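Local atomic coordinates of Endonuclease/exonuclease/phosphatase (PDB entry 3TEB), a protein that probably acts as a metal-dependent endonuclease or exonuclease of the DNase I-like fold. Residues A[168-173]-A[233-238]; A[240-245]-A[258-263]. One frame throughout, in Å; residues are numbered along the deposited sequence.

Contact 1: A[168-173]-A[233-238]; sequences SNLKIL and SNKELK
Asn234 bonds with its side-chain amide to the backbone on both sides of Leu170, and Leu170, Asn234 and Lys235 carry most of this contact. Asn234 ND2 gives a hydrogen bond of 2.8 Å to Asn169 O; the acceptor lies in the amide plane and the donor in the carbonyl plane. The oxygen of the same amide takes the N-H of Lys171, Lys171 N to Asn234 OD1 at 2.7 Å, nearly straight at hydrogen (168°) but with the donor above the carbonyl plane. Asn234 CG sits between its own backbone N and carbonyl carbon (chi1 65°), and from there the amide reaches the backbone of 169-171. An alanine here would probably leave Asn169 O and Lys171 N without these mates. Asn234 N also bonds to Lys171 O, backbone to backbone. Leu170 CD1 comes within 3.4 Å of Asn234 OD1 while also touching Leu237 CD2 at 4.0 Å. Lys235, bent at chi3 and chi4, lies along the backbone of 168-170: its CE packs against the backbone of Leu170, and NZ, above the carbonyl plane, gives a 3.1 Å hydrogen bond to Ser168 O. Beyond, Ile172 and Ser233 form an antiparallel non-hydrogen-bonded pair, and Ser233 OG also bonds to Lys235 O, just past the end of strand 225-233. In one of the two large sheets of the DNase I-like fold, strand 170-174 lies between strand 225-233, antiparallel to it, and strand 135-143, parallel to it, while Leu173 touches helix 154-162.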
loop_
_atom_site.group_PDB
_atom_site.type_symbol
_atom_site.label_atom_id
_atom_site.label_comp_id
_atom_site.label_asym_id
_atom_site.label_seq_id
_atom_site.Cartn_x
_atom_site.Cartn_y
_atom_site.Cartn_z
ATOM N N SER A 168 -7.728 10.505 -18.422
ATOM C CA SER A 168 -7.555 9.142 -18.886
ATOM C C SER A 168 -6.130 8.693 -18.603
ATOM O O SER A 168 -5.415 8.244 -19.494
ATOM C CB SER A 168 -7.929 9.008 -20.360
ATOM O OG SER A 168 -7.404 10.088 -21.087
ATOM N N ASN A 169 -5.735 8.832 -17.342
ATOM C CA ASN A 169 -4.425 8.407 -16.887
ATOM C C ASN A 169 -4.433 6.975 -16.418
ATOM O O ASN A 169 -5.453 6.486 -15.927
ATOM C CB ASN A 169 -3.962 9.291 -15.740
ATOM C CG ASN A 169 -3.171 10.462 -16.210
ATOM O OD1 ASN A 169 -3.077 10.703 -17.405
ATOM N ND2 ASN A 169 -2.583 11.204 -15.278
ATOM N N LEU A 170 -3.293 6.309 -16.561
ATOM C CA LEU A 170 -3.118 5.013 -15.932
ATOM C C LEU A 170 -3.131 5.222 -14.430
ATOM O O LEU A 170 -2.350 6.014 -13.884
ATOM C CB LEU A 170 -1.816 4.350 -16.372
ATOM C CG LEU A 170 -1.378 3.059 -15.681
ATOM C CD1 LEU A 170 -2.399 1.956 -15.874
ATOM C CD2 LEU A 170 -0.035 2.626 -16.214
ATOM N N LYS A 171 -4.054 4.534 -13.775
ATOM C CA LYS A 171 -4.194 4.608 -12.334
ATOM C C LYS A 171 -3.809 3.256 -11.776
ATOM O O LYS A 171 -4.378 2.231 -12.171
ATOM C CB LYS A 171 -5.626 4.981 -11.952
ATOM C CG LYS A 171 -5.923 6.432 -12.200
ATOM C CD LYS A 171 -7.390 6.785 -12.140
ATOM C CE LYS A 171 -7.536 8.205 -12.657
ATOM N NZ LYS A 171 -8.755 8.891 -12.219
ATOM N N ILE A 172 -2.804 3.244 -10.900
ATOM C CA ILE A 172 -2.377 2.011 -10.229
ATOM C C ILE A 172 -2.660 2.120 -8.741
ATOM O O ILE A 172 -2.268 3.070 -8.062
ATOM C CB ILE A 172 -0.919 1.627 -10.546
ATOM C CG1 ILE A 172 -0.840 1.145 -11.991
ATOM C CG2 ILE A 172 -0.440 0.529 -9.615
ATOM C CD1 ILE A 172 0.544 1.112 -12.552
ATOM N N LEU A 173 -3.351 1.110 -8.250
ATOM C CA LEU A 173 -4.110 1.236 -7.040
ATOM C C LEU A 173 -3.735 0.075 -6.115
ATOM O O LEU A 173 -4.144 -1.055 -6.330
ATOM C CB LEU A 173 -5.569 1.233 -7.466
ATOM C CG LEU A 173 -6.655 1.781 -6.584
ATOM C CD1 LEU A 173 -7.696 2.440 -7.440
ATOM C CD2 LEU A 173 -7.215 0.587 -5.834
ATOM N N SER A 233 -5.280 -2.185 -11.393
ATOM C CA SER A 233 -4.976 -1.283 -12.482
ATOM C C SER A 233 -6.298 -0.887 -13.136
ATOM O O SER A 233 -7.235 -1.686 -13.144
ATOM C CB SER A 233 -4.102 -2.030 -13.484
ATOM O OG SER A 233 -3.522 -1.146 -14.422
ATOM N N ASN A 234 -6.387 0.330 -13.679
ATOM C CA ASN A 234 -7.596 0.762 -14.394
ATOM C C ASN A 234 -7.530 0.436 -15.870
ATOM O O ASN A 234 -8.493 0.632 -16.601
ATOM C CB ASN A 234 -7.853 2.257 -14.210
ATOM C CG ASN A 234 -6.769 3.122 -14.826
ATOM O OD1 ASN A 234 -5.613 2.711 -14.940
ATOM N ND2 ASN A 234 -7.134 4.339 -15.203
ATOM N N LYS A 235 -6.367 -0.041 -16.294
ATOM C CA LYS A 235 -6.125 -0.441 -17.666
ATOM C C LYS A 235 -5.444 -1.791 -17.628
ATOM O O LYS A 235 -4.851 -2.162 -16.618
ATOM C CB LYS A 235 -5.185 0.544 -18.365
ATOM C CG LYS A 235 -5.634 2.002 -18.452
ATOM C CD LYS A 235 -4.763 2.709 -19.477
ATOM C CE LYS A 235 -4.458 4.146 -19.118
ATOM N NZ LYS A 235 -5.503 5.105 -19.549
ATOM N N GLU A 236 -5.513 -2.518 -18.741
ATOM C CA GLU A 236 -4.793 -3.779 -18.892
ATOM C C GLU A 236 -3.315 -3.491 -19.096
ATOM O O GLU A 236 -2.951 -2.575 -19.818
ATOM C CB GLU A 236 -5.336 -4.556 -20.081
ATOM C CG GLU A 236 -5.442 -6.047 -19.846
ATOM C CD GLU A 236 -6.434 -6.716 -20.794
ATOM O OE1 GLU A 236 -7.250 -5.996 -21.420
ATOM O OE2 GLU A 236 -6.403 -7.961 -20.916
ATOM N N LEU A 237 -2.467 -4.275 -18.448
ATOM C CA LEU A 237 -1.036 -4.012 -18.443
ATOM C C LEU A 237 -0.232 -5.228 -18.848
ATOM O O LEU A 237 -0.724 -6.359 -18.807
ATOM C CB LEU A 237 -0.585 -3.571 -17.049
ATOM C CG LEU A 237 -0.997 -2.185 -16.579
ATOM C CD1 LEU A 237 -0.278 -1.851 -15.304
ATOM C CD2 LEU A 237 -0.682 -1.162 -17.658
ATOM N N LYS A 238 1.014 -4.979 -19.235
ATOM C CA LYS A 238 1.970 -6.043 -19.481
ATOM C C LYS A 238 2.720 -6.292 -18.177
ATOM O O LYS A 238 3.621 -5.532 -17.805
ATOM C CB LYS A 238 2.902 -5.667 -20.644
ATOM C CG LYS A 238 4.056 -6.629 -20.904
ATOM C CD LYS A 238 3.611 -8.085 -21.008
ATOM C CE LYS A 238 4.811 -9.000 -20.876
ATOM N NZ LYS A 238 5.579 -9.103 -22.148
#

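Contact 2: A[240-245]-A[258-263]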
loop_
_atom_site.group_PDB
_atom_site.type_symbol
_atom_site.label_atom_id
_atom_site.label_comp_id
_atom_site.label_asym_id
_atom_site.label_seq_id
_atom_site.Cartn_x
_atom_site.Cartn_y
_atom_site.Cartn_z
ATOM N N LYS A 240 4.992 -8.675 -16.110
ATOM C CA LYS A 240 5.960 -9.745 -16.265
ATOM C C LYS A 240 5.969 -10.753 -15.099
ATOM O O LYS A 240 6.170 -11.959 -15.324
ATOM C CB LYS A 240 7.354 -9.163 -16.538
ATOM C CG LYS A 240 8.424 -10.213 -16.860
ATOM C CD LYS A 240 9.257 -9.848 -18.088
ATOM C CE LYS A 240 10.420 -10.814 -18.239
ATOM N NZ LYS A 240 10.917 -10.853 -19.644
ATOM N N GLU A 241 5.721 -10.262 -13.876
ATOM C CA GLU A 241 5.834 -11.059 -12.645
ATOM C C GLU A 241 5.042 -10.495 -11.458
ATOM O O GLU A 241 4.925 -9.285 -11.299
ATOM C CB GLU A 241 7.304 -11.176 -12.255
ATOM C CG GLU A 241 7.573 -12.061 -11.034
ATOM C CD GLU A 241 9.030 -12.508 -10.924
ATOM O OE1 GLU A 241 9.883 -11.957 -11.661
ATOM O OE2 GLU A 241 9.319 -13.415 -10.107
ATOM N N SER A 242 4.520 -11.377 -10.611
ATOM C CA SER A 242 3.887 -10.959 -9.363
ATOM C C SER A 242 4.204 -11.913 -8.218
ATOM O O SER A 242 3.513 -12.912 -8.029
ATOM C CB SER A 242 2.373 -10.850 -9.533
ATOM O OG SER A 242 1.739 -10.642 -8.280
ATOM N N LYS A 243 5.237 -11.603 -7.444
ATOM C CA LYS A 243 5.614 -12.460 -6.323
ATOM C C LYS A 243 5.191 -11.899 -4.968
ATOM O O LYS A 243 5.046 -10.685 -4.801
ATOM C CB LYS A 243 7.124 -12.756 -6.327
ATOM C CG LYS A 243 7.602 -13.578 -7.511
ATOM C CD LYS A 243 6.592 -14.690 -7.896
ATOM C CE LYS A 243 6.884 -15.341 -9.257
ATOM N NZ LYS A 243 7.940 -16.373 -9.148
ATOM N N VAL A 244 4.989 -12.798 -4.008
ATOM C CA VAL A 244 4.845 -12.410 -2.618
ATOM C C VAL A 244 6.251 -12.281 -2.041
ATOM O O VAL A 244 7.170 -12.968 -2.485
ATOM C CB VAL A 244 3.990 -13.420 -1.830
ATOM C CG1 VAL A 244 3.893 -13.029 -0.359
ATOM C CG2 VAL A 244 2.599 -13.505 -2.437
ATOM N N ILE A 245 6.416 -11.376 -1.085
ATOM C CA ILE A 245 7.704 -11.129 -0.451
ATOM C C ILE A 245 7.517 -10.926 1.068
ATOM O O ILE A 245 6.410 -10.572 1.534
ATOM C CB ILE A 245 8.459 -9.954 -1.141
ATOM C CG1 ILE A 245 9.851 -9.769 -0.550
ATOM C CG2 ILE A 245 7.660 -8.669 -1.073
ATOM C CD1 ILE A 245 10.760 -8.939 -1.405
ATOM N N PHE A 258 2.195 -10.314 4.459
ATOM C CA PHE A 258 3.339 -10.323 3.545
ATOM C C PHE A 258 3.127 -9.264 2.465
ATOM O O PHE A 258 2.000 -8.786 2.245
ATOM C CB PHE A 258 3.540 -11.683 2.887
ATOM C CG PHE A 258 3.404 -12.850 3.820
ATOM C CD1 PHE A 258 3.957 -12.817 5.101
ATOM C CD2 PHE A 258 2.745 -14.006 3.404
ATOM C CE1 PHE A 258 3.831 -13.908 5.955
ATOM C CE2 PHE A 258 2.621 -15.097 4.244
ATOM C CZ PHE A 258 3.160 -15.050 5.520
ATOM N N GLY A 259 4.210 -8.891 1.792
ATOM C CA GLY A 259 4.126 -7.856 0.766
ATOM C C GLY A 259 4.017 -8.438 -0.624
ATOM O O GLY A 259 4.376 -9.595 -0.839
ATOM N N ILE A 260 3.514 -7.640 -1.562
ATOM C CA ILE A 260 3.450 -8.020 -2.969
ATOM C C ILE A 260 4.418 -7.166 -3.749
ATOM O O ILE A 260 4.526 -5.954 -3.545
ATOM C CB ILE A 260 2.035 -7.848 -3.571
ATOM C CG1 ILE A 260 1.052 -8.817 -2.933
ATOM C CG2 ILE A 260 2.041 -8.088 -5.074
ATOM C CD1 ILE A 260 -0.369 -8.468 -3.241
ATOM N N GLU A 261 5.098 -7.831 -4.662
ATOM C CA GLU A 261 6.159 -7.257 -5.428
ATOM C C GLU A 261 5.858 -7.571 -6.899
ATOM O O GLU A 261 5.801 -8.733 -7.300
ATOM C CB GLU A 261 7.451 -7.898 -4.950
ATOM C CG GLU A 261 8.691 -7.563 -5.732
ATOM C CD GLU A 261 9.790 -8.629 -5.584
ATOM O OE1 GLU A 261 10.892 -8.414 -6.154
ATOM O OE2 GLU A 261 9.554 -9.677 -4.920
ATOM N N VAL A 262 5.654 -6.527 -7.696
ATOM C CA VAL A 262 5.157 -6.666 -9.066
ATOM C C VAL A 262 6.090 -5.967 -10.054
ATOM O O VAL A 262 6.568 -4.861 -9.782
ATOM C CB VAL A 262 3.721 -6.071 -9.173
ATOM C CG1 VAL A 262 3.322 -5.838 -10.599
ATOM C CG2 VAL A 262 2.715 -6.985 -8.515
ATOM N N LYS A 263 6.347 -6.611 -11.191
ATOM C CA LYS A 263 7.145 -6.004 -12.261
ATOM C C LYS A 263 6.297 -5.679 -13.513
ATOM O O LYS A 263 5.665 -6.561 -14.090
ATOM C CB LYS A 263 8.346 -6.896 -12.602
ATOM C CG LYS A 263 9.412 -6.201 -13.441
ATOM C CD LYS A 263 10.440 -7.192 -13.974
ATOM C CE LYS A 263 11.046 -6.697 -15.290
ATOM N NZ LYS A 263 11.619 -7.818 -16.113
#
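Ile245 and Glu261 meet on one face of a two-strand antiparallel pairing, where Ile245 CD1 lies 3.8 Å from Glu261 OE2 and the two side chains run at a slant to each other. In Ile245, CG1 is anti to the backbone N (chi1 -175°), which puts CG2 between the backbone N and the carbonyl carbon, 3.4 Å from Gly259 O. Gly259 faces this branch without a side chain. Glu261 is extended, and its carboxylate is held from outside the pair by a salt bridge to Lys33 and a weak hydrogen bond from Asn250. Glu241, Lys243 and Lys263 share this face. Lys243 is bent at both chi2 and chi4, and its NZ meets Glu241 OE2 in a salt bridge at 3.4 Å. Strands 239-245 and 259-264 are neighbours in one of the two large sheets of the DNase I-like fold, with Glu241-Lys263, Lys243-Glu261 and Ile245-Gly259 as hydrogen-bonded pairs. The other face carries Ser242, Val244, Ile260 and Val262. Ser242 OG comes within 3.8 Å of Val262 CG2, and Ile260 and Val262 both reach Ile231 of strand 225-233. At one end Val244 CG1 meets Phe258 CB at 3.5 Å, and the ring continues away from strand 239-245. At the other, Lys240 and Lys263 lie side by side pointing the same way, their NZ atoms 4.7 Å apart, and the like charges probably disfavour a closer approach.

How the contacts relate
The two contacts follow one another along the chain: 168-173 with 233-238 closes first, and 240-245 with 258-263 opens just two residues later. Their centres are about 17 Å apart, and apart from adjoining in sequence they do not touch. Contact 1 lies at the end of the strand pair 170-174 and 225-233 in one large mixed sheet, whereas contact 2 joins strands 239-245 and 259-264 in the other, so segment 233-238 is the connection that carries the chain between sheets. Contact 1 is remote from the magnesium-binding residues Glu42 and Asp256; in contact 2, the side chain of Phe258 is about 8 Å from that of Asp256.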